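Local structure of anti-sigma-I factor RsgI2 (Clostridium thermocellum, 4B9P) at residues S40-R45 with I152-S157; I44-T49 with D136-N141; Y48-V53 with N83-V88. The protein binds cellulose through its extracellular family 3 carbohydrate-binding module and, probably, restrains the sigma factor SigI2 until polysaccharide is sensed outside the cell. All coordinates share one frame; numbering follows the deposited sequence.

Contact 1. Residues S40-R45 with I152-S157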
loop_
_atom_site.group_PDB
_atom_site.type_symbol
_atom_site.label_atom_id
_atom_site.label_comp_id
_atom_site.label_asym_id
_atom_site.label_seq_id
_atom_site.Cartn_x
_atom_site.Cartn_y
_atom_site.Cartn_z
ATOM N N SER A 40 3.060 -8.410 -12.659
ATOM C CA SER A 40 4.369 -7.777 -12.543
ATOM C C SER A 40 4.369 -6.338 -13.083
ATOM O O SER A 40 5.242 -5.550 -12.729
ATOM C CB SER A 40 5.447 -8.610 -13.231
ATOM O OG SER A 40 5.203 -8.652 -14.631
ATOM N N GLU A 41 3.420 -6.012 -13.965
ATOM C CA GLU A 41 3.273 -4.650 -14.500
ATOM C C GLU A 41 2.512 -3.676 -13.596
ATOM O O GLU A 41 2.412 -2.496 -13.932
ATOM C CB GLU A 41 2.588 -4.708 -15.863
ATOM C CG GLU A 41 3.457 -5.406 -16.929
ATOM C CD GLU A 41 4.747 -4.607 -17.197
ATOM O OE1 GLU A 41 4.655 -3.488 -17.748
ATOM O OE2 GLU A 41 5.852 -5.071 -16.818
ATOM N N VAL A 42 2.013 -4.160 -12.469
ATOM C CA VAL A 42 1.137 -3.349 -11.619
ATOM C C VAL A 42 1.916 -2.826 -10.423
ATOM O O VAL A 42 2.658 -3.592 -9.786
ATOM C CB VAL A 42 -0.012 -4.202 -11.073
ATOM C CG1 VAL A 42 -0.892 -3.398 -10.139
ATOM C CG2 VAL A 42 -0.828 -4.726 -12.238
ATOM N N LYS A 43 1.762 -1.542 -10.121
ATOM C CA LYS A 43 2.323 -0.941 -8.902
ATOM C C LYS A 43 1.182 -0.242 -8.177
ATOM O O LYS A 43 0.307 0.382 -8.793
ATOM C CB LYS A 43 3.388 0.089 -9.258
ATOM C CG LYS A 43 4.566 -0.458 -10.044
ATOM C CD LYS A 43 5.363 -1.493 -9.280
ATOM C CE LYS A 43 6.527 -2.009 -10.130
ATOM N NZ LYS A 43 7.238 -3.130 -9.448
ATOM N N ILE A 44 1.197 -0.349 -6.861
ATOM C CA ILE A 44 0.188 0.257 -5.997
ATOM C C ILE A 44 0.900 1.169 -5.023
ATOM O O ILE A 44 1.895 0.724 -4.446
ATOM C CB ILE A 44 -0.553 -0.835 -5.226
ATOM C CG1 ILE A 44 -1.238 -1.837 -6.162
ATOM C CG2 ILE A 44 -1.585 -0.219 -4.277
ATOM C CD1 ILE A 44 -1.665 -3.103 -5.452
ATOM N N ARG A 45 0.422 2.406 -4.829
ATOM C CA ARG A 45 1.122 3.335 -3.931
ATOM C C ARG A 45 0.214 3.813 -2.812
ATOM O O ARG A 45 -0.889 4.314 -3.045
ATOM C CB ARG A 45 1.642 4.567 -4.686
ATOM C CG ARG A 45 2.691 4.193 -5.674
ATOM C CD ARG A 45 3.225 5.418 -6.357
ATOM N NE ARG A 45 4.286 5.019 -7.268
ATOM C CZ ARG A 45 4.825 5.841 -8.143
ATOM N NH1 ARG A 45 4.388 7.097 -8.216
ATOM N NH2 ARG A 45 5.778 5.405 -8.954
ATOM N N ILE A 152 -5.382 5.769 -2.774
ATOM C CA ILE A 152 -4.281 4.859 -3.076
ATOM C C ILE A 152 -4.274 4.730 -4.597
ATOM O O ILE A 152 -5.323 4.555 -5.211
ATOM C CB ILE A 152 -4.496 3.484 -2.397
ATOM C CG1 ILE A 152 -4.261 3.646 -0.880
ATOM C CG2 ILE A 152 -3.590 2.400 -3.016
ATOM C CD1 ILE A 152 -4.730 2.416 -0.094
ATOM N N THR A 153 -3.106 4.870 -5.228
ATOM C CA THR A 153 -3.092 4.853 -6.694
ATOM C C THR A 153 -2.583 3.527 -7.217
ATOM O O THR A 153 -1.865 2.797 -6.529
ATOM C CB THR A 153 -2.196 5.976 -7.253
ATOM O OG1 THR A 153 -0.916 5.901 -6.611
ATOM C CG2 THR A 153 -2.819 7.348 -7.006
ATOM N N VAL A 154 -2.974 3.202 -8.447
ATOM C CA VAL A 154 -2.553 1.954 -9.091
ATOM C C VAL A 154 -2.151 2.262 -10.522
ATOM O O VAL A 154 -2.874 2.982 -11.227
ATOM C CB VAL A 154 -3.663 0.861 -9.101
ATOM C CG1 VAL A 154 -3.111 -0.448 -9.675
ATOM C CG2 VAL A 154 -4.264 0.647 -7.714
ATOM N N TYR A 155 -0.985 1.748 -10.907
ATOM C CA TYR A 155 -0.432 1.947 -12.250
ATOM C C TYR A 155 -0.268 0.592 -12.923
ATOM O O TYR A 155 0.111 -0.390 -12.274
ATOM C CB TYR A 155 0.956 2.593 -12.184
ATOM C CG TYR A 155 0.917 3.816 -11.333
ATOM C CD1 TYR A 155 0.987 3.699 -9.948
ATOM C CD2 TYR A 155 0.797 5.076 -11.885
ATOM C CE1 TYR A 155 0.944 4.790 -9.125
ATOM C CE2 TYR A 155 0.747 6.224 -11.019
ATOM C CZ TYR A 155 0.821 6.045 -9.633
ATOM O OH TYR A 155 0.776 7.092 -8.725
ATOM N N ILE A 156 -0.562 0.518 -14.221
ATOM C CA ILE A 156 -0.285 -0.668 -14.997
ATOM C C ILE A 156 0.682 -0.220 -16.089
ATOM O O ILE A 156 0.345 0.650 -16.912
ATOM C CB ILE A 156 -1.549 -1.229 -15.618
ATOM C CG1 ILE A 156 -2.634 -1.433 -14.550
ATOM C CG2 ILE A 156 -1.257 -2.516 -16.312
ATOM C CD1 ILE A 156 -3.966 -2.035 -15.065
ATOM N N SER A 157 1.862 -0.835 -16.120
ATOM C CA SER A 157 2.886 -0.481 -17.096
ATOM C C SER A 157 3.148 1.026 -17.107
ATOM O O SER A 157 3.353 1.627 -18.181
ATOM C CB SER A 157 2.508 -0.977 -18.491
ATOM O OG SER A 157 2.420 -2.381 -18.469
#

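Contact 2. Residues I44-T49 with D136-N141. With CA (calcium ion), chain B.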
loop_
_atom_site.group_PDB
_atom_site.type_symbol
_atom_site.label_atom_id
_atom_site.label_comp_id
_atom_site.label_asym_id
_atom_site.label_seq_id
_atom_site.Cartn_x
_atom_site.Cartn_y
_atom_site.Cartn_z
ATOM N N ILE A 44 1.197 -0.349 -6.861
ATOM C CA ILE A 44 0.188 0.257 -5.997
ATOM C C ILE A 44 0.900 1.169 -5.023
ATOM O O ILE A 44 1.895 0.724 -4.446
ATOM C CB ILE A 44 -0.553 -0.835 -5.226
ATOM C CG1 ILE A 44 -1.238 -1.837 -6.162
ATOM C CG2 ILE A 44 -1.585 -0.219 -4.277
ATOM C CD1 ILE A 44 -1.665 -3.103 -5.452
ATOM N N ARG A 45 0.422 2.406 -4.829
ATOM C CA ARG A 45 1.122 3.335 -3.931
ATOM C C ARG A 45 0.214 3.813 -2.812
ATOM O O ARG A 45 -0.889 4.314 -3.045
ATOM C CB ARG A 45 1.642 4.567 -4.686
ATOM C CG ARG A 45 2.691 4.193 -5.674
ATOM C CD ARG A 45 3.225 5.418 -6.357
ATOM N NE ARG A 45 4.286 5.019 -7.268
ATOM C CZ ARG A 45 4.825 5.841 -8.143
ATOM N NH1 ARG A 45 4.388 7.097 -8.216
ATOM N NH2 ARG A 45 5.778 5.405 -8.954
ATOM N N TYR A 46 0.735 3.688 -1.591
ATOM C CA TYR A 46 0.107 4.207 -0.375
ATOM C C TYR A 46 0.974 5.392 0.064
ATOM O O TYR A 46 2.130 5.192 0.453
ATOM C CB TYR A 46 0.102 3.114 0.719
ATOM C CG TYR A 46 -0.562 3.575 2.009
ATOM C CD1 TYR A 46 0.165 4.257 3.010
ATOM C CD2 TYR A 46 -1.914 3.301 2.265
ATOM C CE1 TYR A 46 -0.461 4.704 4.166
ATOM C CE2 TYR A 46 -2.546 3.732 3.448
ATOM C CZ TYR A 46 -1.803 4.408 4.396
ATOM O OH TYR A 46 -2.469 4.800 5.501
ATOM N N TYR A 47 0.415 6.596 0.016
ATOM C CA TYR A 47 1.160 7.831 0.280
ATOM C C TYR A 47 1.018 8.275 1.727
ATOM O O TYR A 47 -0.079 8.201 2.305
ATOM C CB TYR A 47 0.618 8.954 -0.590
ATOM C CG TYR A 47 0.853 8.796 -2.045
ATOM C CD1 TYR A 47 2.085 9.153 -2.616
ATOM C CD2 TYR A 47 -0.135 8.252 -2.870
ATOM C CE1 TYR A 47 2.296 9.044 -3.987
ATOM C CE2 TYR A 47 0.076 8.116 -4.219
ATOM C CZ TYR A 47 1.282 8.494 -4.776
ATOM O OH TYR A 47 1.425 8.337 -6.149
ATOM N N TYR A 48 2.110 8.765 2.314
ATOM C CA TYR A 48 2.072 9.124 3.726
ATOM C C TYR A 48 3.221 10.103 3.992
ATOM O O TYR A 48 4.061 10.377 3.123
ATOM C CB TYR A 48 2.188 7.864 4.595
ATOM C CG TYR A 48 3.533 7.142 4.553
ATOM C CD1 TYR A 48 3.874 6.290 3.491
ATOM C CD2 TYR A 48 4.438 7.282 5.595
ATOM C CE1 TYR A 48 5.074 5.649 3.439
ATOM C CE2 TYR A 48 5.659 6.595 5.567
ATOM C CZ TYR A 48 5.946 5.778 4.485
ATOM O OH TYR A 48 7.150 5.121 4.444
ATOM N N THR A 49 3.235 10.634 5.214
ATOM C CA THR A 49 4.396 11.401 5.703
ATOM C C THR A 49 5.130 10.574 6.748
ATOM O O THR A 49 4.544 10.134 7.733
ATOM C CB THR A 49 3.946 12.734 6.288
ATOM O OG1 THR A 49 2.835 12.503 7.170
ATOM C CG2 THR A 49 3.570 13.723 5.158
ATOM N N ASP A 136 -1.270 11.603 6.763
ATOM C CA ASP A 136 -0.962 10.686 5.661
ATOM C C ASP A 136 -2.076 10.708 4.628
ATOM O O ASP A 136 -3.216 10.316 4.939
ATOM C CB ASP A 136 -0.768 9.249 6.167
ATOM C CG ASP A 136 0.358 9.134 7.185
ATOM O OD1 ASP A 136 1.190 10.071 7.266
ATOM O OD2 ASP A 136 0.434 8.062 7.820
ATOM N N TYR A 137 -1.737 11.096 3.405
ATOM C CA TYR A 137 -2.721 11.230 2.333
ATOM C C TYR A 137 -3.598 10.008 2.189
ATOM O O TYR A 137 -4.802 10.135 2.032
ATOM C CB TYR A 137 -1.998 11.540 1.045
ATOM C CG TYR A 137 -2.897 11.668 -0.166
ATOM C CD1 TYR A 137 -3.587 12.855 -0.401
ATOM C CD2 TYR A 137 -3.020 10.642 -1.088
ATOM C CE1 TYR A 137 -4.370 13.000 -1.523
ATOM C CE2 TYR A 137 -3.835 10.776 -2.218
ATOM C CZ TYR A 137 -4.483 11.962 -2.434
ATOM O OH TYR A 137 -5.296 12.132 -3.518
ATOM N N SER A 138 -3.014 8.820 2.192
ATOM C CA SER A 138 -3.795 7.620 1.910
ATOM C C SER A 138 -4.566 7.062 3.091
ATOM O O SER A 138 -5.340 6.132 2.904
ATOM C CB SER A 138 -2.890 6.523 1.330
ATOM O OG SER A 138 -2.341 6.913 0.082
ATOM N N PHE A 139 -4.351 7.604 4.296
ATOM C CA PHE A 139 -4.977 7.050 5.502
ATOM C C PHE A 139 -6.495 7.222 5.546
ATOM O O PHE A 139 -7.016 8.284 5.205
ATOM C CB PHE A 139 -4.333 7.741 6.711
ATOM C CG PHE A 139 -4.870 7.327 8.044
ATOM C CD1 PHE A 139 -4.764 5.994 8.480
ATOM C CD2 PHE A 139 -5.422 8.277 8.889
ATOM C CE1 PHE A 139 -5.224 5.613 9.743
ATOM C CE2 PHE A 139 -5.854 7.910 10.164
ATOM C CZ PHE A 139 -5.752 6.567 10.580
ATOM N N ASN A 140 -7.183 6.181 5.991
ATOM C CA ASN A 140 -8.617 6.196 6.223
ATOM C C ASN A 140 -8.854 5.980 7.713
ATOM O O ASN A 140 -8.629 4.902 8.221
ATOM C CB ASN A 140 -9.224 5.042 5.395
ATOM C CG ASN A 140 -10.719 4.905 5.564
ATOM O OD1 ASN A 140 -11.328 5.395 6.537
ATOM N ND2 ASN A 140 -11.339 4.206 4.614
ATOM N N ASN A 141 -9.271 7.024 8.404
ATOM C CA ASN A 141 -9.416 6.940 9.844
ATOM C C ASN A 141 -10.654 6.248 10.363
ATOM O O ASN A 141 -10.822 6.148 11.595
ATOM C CB ASN A 141 -9.257 8.321 10.523
ATOM C CG ASN A 141 -10.415 9.260 10.273
ATOM O OD1 ASN A 141 -11.466 8.880 9.768
ATOM N ND2 ASN A 141 -10.212 10.512 10.636
HETATM CA CA CA B . 2.619 10.946 9.012
HETATM O O HOH W 1 -1.259 5.928 7.556
HETATM O O HOH W 2 2.675 8.479 9.245
#

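Contact 3. Residues Y48-V53 with N83-V88. With CA (calcium ion), chain B.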
loop_
_atom_site.group_PDB
_atom_site.type_symbol
_atom_site.label_atom_id
_atom_site.label_comp_id
_atom_site.label_asym_id
_atom_site.label_seq_id
_atom_site.Cartn_x
_atom_site.Cartn_y
_atom_site.Cartn_z
ATOM N N TYR A 48 2.110 8.765 2.314
ATOM C CA TYR A 48 2.072 9.124 3.726
ATOM C C TYR A 48 3.221 10.103 3.992
ATOM O O TYR A 48 4.061 10.377 3.123
ATOM C CB TYR A 48 2.188 7.864 4.595
ATOM C CG TYR A 48 3.533 7.142 4.553
ATOM C CD1 TYR A 48 3.874 6.290 3.491
ATOM C CD2 TYR A 48 4.438 7.282 5.595
ATOM C CE1 TYR A 48 5.074 5.649 3.439
ATOM C CE2 TYR A 48 5.659 6.595 5.567
ATOM C CZ TYR A 48 5.946 5.778 4.485
ATOM O OH TYR A 48 7.150 5.121 4.444
ATOM N N THR A 49 3.235 10.634 5.214
ATOM C CA THR A 49 4.396 11.401 5.703
ATOM C C THR A 49 5.130 10.574 6.748
ATOM O O THR A 49 4.544 10.134 7.733
ATOM C CB THR A 49 3.946 12.734 6.288
ATOM O OG1 THR A 49 2.835 12.503 7.170
ATOM C CG2 THR A 49 3.570 13.723 5.158
ATOM N N LYS A 50 6.427 10.338 6.497
ATOM C CA LYS A 50 7.236 9.475 7.389
ATOM C C LYS A 50 7.495 10.099 8.753
ATOM O O LYS A 50 7.919 9.399 9.673
ATOM C CB LYS A 50 8.557 9.098 6.719
ATOM C CG LYS A 50 9.492 10.326 6.554
ATOM C CD LYS A 50 10.781 9.973 5.861
ATOM C CE LYS A 50 11.770 11.144 5.814
ATOM N NZ LYS A 50 11.240 12.278 5.043
ATOM N N ASP A 51 7.230 11.402 8.893
ATOM C CA ASP A 51 7.417 12.083 10.157
ATOM C C ASP A 51 8.869 11.897 10.585
ATOM O O ASP A 51 9.761 12.169 9.774
ATOM C CB ASP A 51 6.365 11.618 11.165
ATOM C CG ASP A 51 4.937 11.615 10.566
ATOM O OD1 ASP A 51 4.575 12.543 9.792
ATOM O OD2 ASP A 51 4.180 10.689 10.880
ATOM N N GLN A 52 9.155 11.499 11.832
ATOM C CA GLN A 52 10.553 11.279 12.236
ATOM C C GLN A 52 10.929 9.800 12.330
ATOM O O GLN A 52 11.951 9.460 12.909
ATOM C CB GLN A 52 10.816 12.009 13.556
ATOM C CG GLN A 52 10.720 13.528 13.390
ATOM C CD GLN A 52 11.015 14.231 14.673
ATOM O OE1 GLN A 52 10.156 14.298 15.589
ATOM N NE2 GLN A 52 12.233 14.722 14.797
ATOM N N VAL A 53 10.124 8.920 11.742
ATOM C CA VAL A 53 10.394 7.506 11.844
ATOM C C VAL A 53 11.577 7.121 10.974
ATOM O O VAL A 53 11.724 7.630 9.858
ATOM C CB VAL A 53 9.108 6.710 11.446
ATOM C CG1 VAL A 53 9.391 5.213 11.461
ATOM C CG2 VAL A 53 7.986 7.060 12.441
ATOM N N ASN A 83 0.936 16.144 3.068
ATOM C CA ASN A 83 0.466 14.814 3.499
ATOM C C ASN A 83 1.070 13.678 2.705
ATOM O O ASN A 83 0.649 12.518 2.829
ATOM C CB ASN A 83 -1.068 14.723 3.529
ATOM C CG ASN A 83 -1.661 15.783 4.395
ATOM O OD1 ASN A 83 -1.516 15.720 5.592
ATOM N ND2 ASN A 83 -2.312 16.763 3.818
ATOM N N ALA A 84 2.114 13.993 1.940
ATOM C CA ALA A 84 2.772 12.922 1.175
ATOM C C ALA A 84 4.234 13.250 0.918
ATOM O O ALA A 84 4.550 14.013 -0.005
ATOM C CB ALA A 84 2.038 12.660 -0.159
ATOM N N ASP A 85 5.129 12.697 1.728
ATOM C CA ASP A 85 6.520 12.800 1.398
ATOM C C ASP A 85 7.145 11.443 1.147
ATOM O O ASP A 85 8.346 11.387 0.845
ATOM C CB ASP A 85 7.365 13.615 2.410
ATOM C CG ASP A 85 7.702 12.864 3.728
ATOM O OD1 ASP A 85 7.167 11.730 3.965
ATOM O OD2 ASP A 85 8.520 13.421 4.521
ATOM N N SER A 86 6.355 10.367 1.234
ATOM C CA SER A 86 6.872 9.008 1.062
ATOM C C SER A 86 5.736 8.207 0.484
ATOM O O SER A 86 4.560 8.604 0.598
ATOM C CB SER A 86 7.215 8.419 2.411
ATOM O OG SER A 86 8.229 9.168 3.060
ATOM N N TYR A 87 6.044 7.050 -0.096
ATOM C CA TYR A 87 4.976 6.110 -0.388
ATOM C C TYR A 87 5.530 4.709 -0.238
ATOM O O TYR A 87 6.730 4.458 -0.416
ATOM C CB TYR A 87 4.319 6.287 -1.776
ATOM C CG TYR A 87 5.251 6.328 -2.946
ATOM C CD1 TYR A 87 5.654 5.153 -3.597
ATOM C CD2 TYR A 87 5.714 7.536 -3.441
ATOM C CE1 TYR A 87 6.495 5.224 -4.726
ATOM C CE2 TYR A 87 6.533 7.611 -4.548
ATOM C CZ TYR A 87 6.927 6.450 -5.186
ATOM O OH TYR A 87 7.758 6.548 -6.275
ATOM N N VAL A 88 4.644 3.794 0.125
ATOM C CA VAL A 88 4.912 2.382 0.015
ATOM C C VAL A 88 4.493 1.973 -1.377
ATOM O O VAL A 88 3.361 2.210 -1.771
ATOM C CB VAL A 88 4.042 1.604 1.046
ATOM C CG1 VAL A 88 4.372 0.126 0.972
ATOM C CG2 VAL A 88 4.229 2.169 2.456
HETATM CA CA CA B . 2.619 10.946 9.012
HETATM O O HOH W 3 10.640 11.375 2.451
HETATM O O HOH W 4 7.087 13.489 6.864
HETATM O O HOH W 2 2.675 8.479 9.245
#

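Contact 1. Residues S40-R45 with I152-S157
Two neighbouring strands of one sheet of the family 3 carbohydrate-binding module, 42-45 and 152-156, pair antiparallel here, their axes 4.7 Å apart. Lys43 faces Tyr155 and Arg45 faces Thr153 as hydrogen-bonded pairs; non-hydrogen-bonded pairs alternate with them, Ile44 with Val154 between and Val42 with Ile156 before Lys43. The backbone bonds are short at Lys43, where Tyr155 N gives to Lys43 O at 2.8 Å, and longer toward the far end, where Thr153 N reaches Arg45 O at 3.2 Å. Beyond the strand, Ser157 N still bonds to Glu41 O. Beside it Ser157 OG donates to the anti lone pair of Glu41 OE1 at 2.6 Å, a bond made possible by the bend of the Glu41 chain at chi2 (-64°).

On the face of Val42, Ile44, Val154 and Ile156 the side chains that meet are aliphatic. Ile44 CG2 meets Ile152 CG2 at 3.5 Å and Val42 CG1 meets Val154 CG1 at 3.7 Å, and strand 7-13 of the other sheet lies against Ile152 and Val154. The opposite face carries Arg45 and Tyr155. The arginine chain runs extended from CG to NE and passes the tyrosine at about a right angle, with Arg45 CD 3.6 Å from Tyr155 CE1; that ring carbon lies over one face of the guanidinium, whose plane is turned 47° from the ring. Arg45 NE continues into a salt bridge with Glu89 on strand 84-92. Tyr155 OH accepts from Thr153 OG1 at 3.0 Å and is also hydrogen-bonded to Glu165. The pairing thus separates its chemistry by face: aliphatic groups are turned to the core between the sheets, whereas the other face joins three strands through a charged and aromatic network in which the tyrosine hydroxyl is held by more than one partner.

Contact 2. Residues I44-T49 with D136-N141
With Ser138 OG anti to its own carbonyl carbon (chi1 -64°) and Tyr46 CG anti to its backbone N (chi1 -179°), the serine hydroxyl meets the backbone of Tyr47 while its CB sits over the Tyr46 ring. Tyr47 N donates to Ser138 OG at 2.8 Å, and Ser138 N returns a bond to Tyr47 O, so two bonds tie the type I turn 136-139 to the end of strand 42-48. Ser138 CB makes a CH-pi contact 3.6 Å from the ring centroid of Tyr46, while Lys151 O also bonds the serine hydroxyl. On the neighbouring residue Tyr47 CB and Tyr137 CB touch at 4.0 Å, the two side chains lying side by side and pointing the same way.

Asp136 divides its carboxylate between two tasks. Its OD1 binds the calcium ion at 2.4 Å and also accepts from Thr49 N, which approaches from above the carboxylate plane, 54° out of it. Thr49 adds both O and OG1 to the metal; Asp51, Asp132 and Ser135 supply further ligands. Asp136 OD2 accepts from two waters, one bound to calcium and one bridging to Tyr46, whose hydroxyl is also held by Asn13. With metal, amide and waters all gripping it, this carboxylate is well fixed in rotation, and the positive ion would be expected to favour its ionised form.

Contact 3. Residues Y48-V53 with N83-V88
Asp85 OD1 is gripped by two donors that come from opposite faces of its carboxylate: Lys50 N at 3.0 Å, on the syn side, and Ser86 OG at 2.9 Å. The other oxygen, Asp85 OD2, forms a salt bridge with Lys50 NZ at 3.0 Å, reached from above the carboxylate plane; the lysine chain, bent at chi4 (-63°), crosses the aspartate at about a right angle. Water adds two links: one joins Lys50 NZ to Asp85 O, the other joins Asp51 N to Asp85 OD2.

Asp85 and Ser86 both give their backbone N to Tyr48 O, and Tyr48 N bonds back to Ser86 O. Ser86 CB lies over one face of the Tyr48 ring, 3.8 Å from its centroid, and Val88 CG2 touches Tyr48 CE1 at 3.7 Å; the phenol oxygen goes on to Glu56. Thr49 CG2 rests on the backbone where Asn83 joins Ala84, 3.5 Å from Ala84 N.

Directly after the lysine, Asp51 takes the calcium ion with both carboxylate oxygens, OD1 at 2.6 Å. Asp85 itself is not a ligand, but by holding Lys50 N it acts as a second-shell residue between two ligands, Thr49 and Asp51. Two successive residues opposite one define a classic beta bulge, set here beside the calcium site of the module.

How the contacts relate
All three contacts involve strand 42-48 or its continuation, and follow it in order: contact 1 takes its beginning, contact 2 its end, and contact 3 the calcium-binding loop beyond. Contacts 2 and 3 have centres about 8 Å apart and share Tyr48, Thr49, the metal and its bound water; contact 1 lies about 15 Å and 19 Å from them. Strands 152-156 and 84-92 flank strand 42-48 on its two sides in the same five-stranded sheet. Tyr137 N probably bonds to Asn83 O, joining the second segments of contacts 2 and 3. The metal thus ties parts distant in sequence to one end of the sheet in this cellulose-binding module.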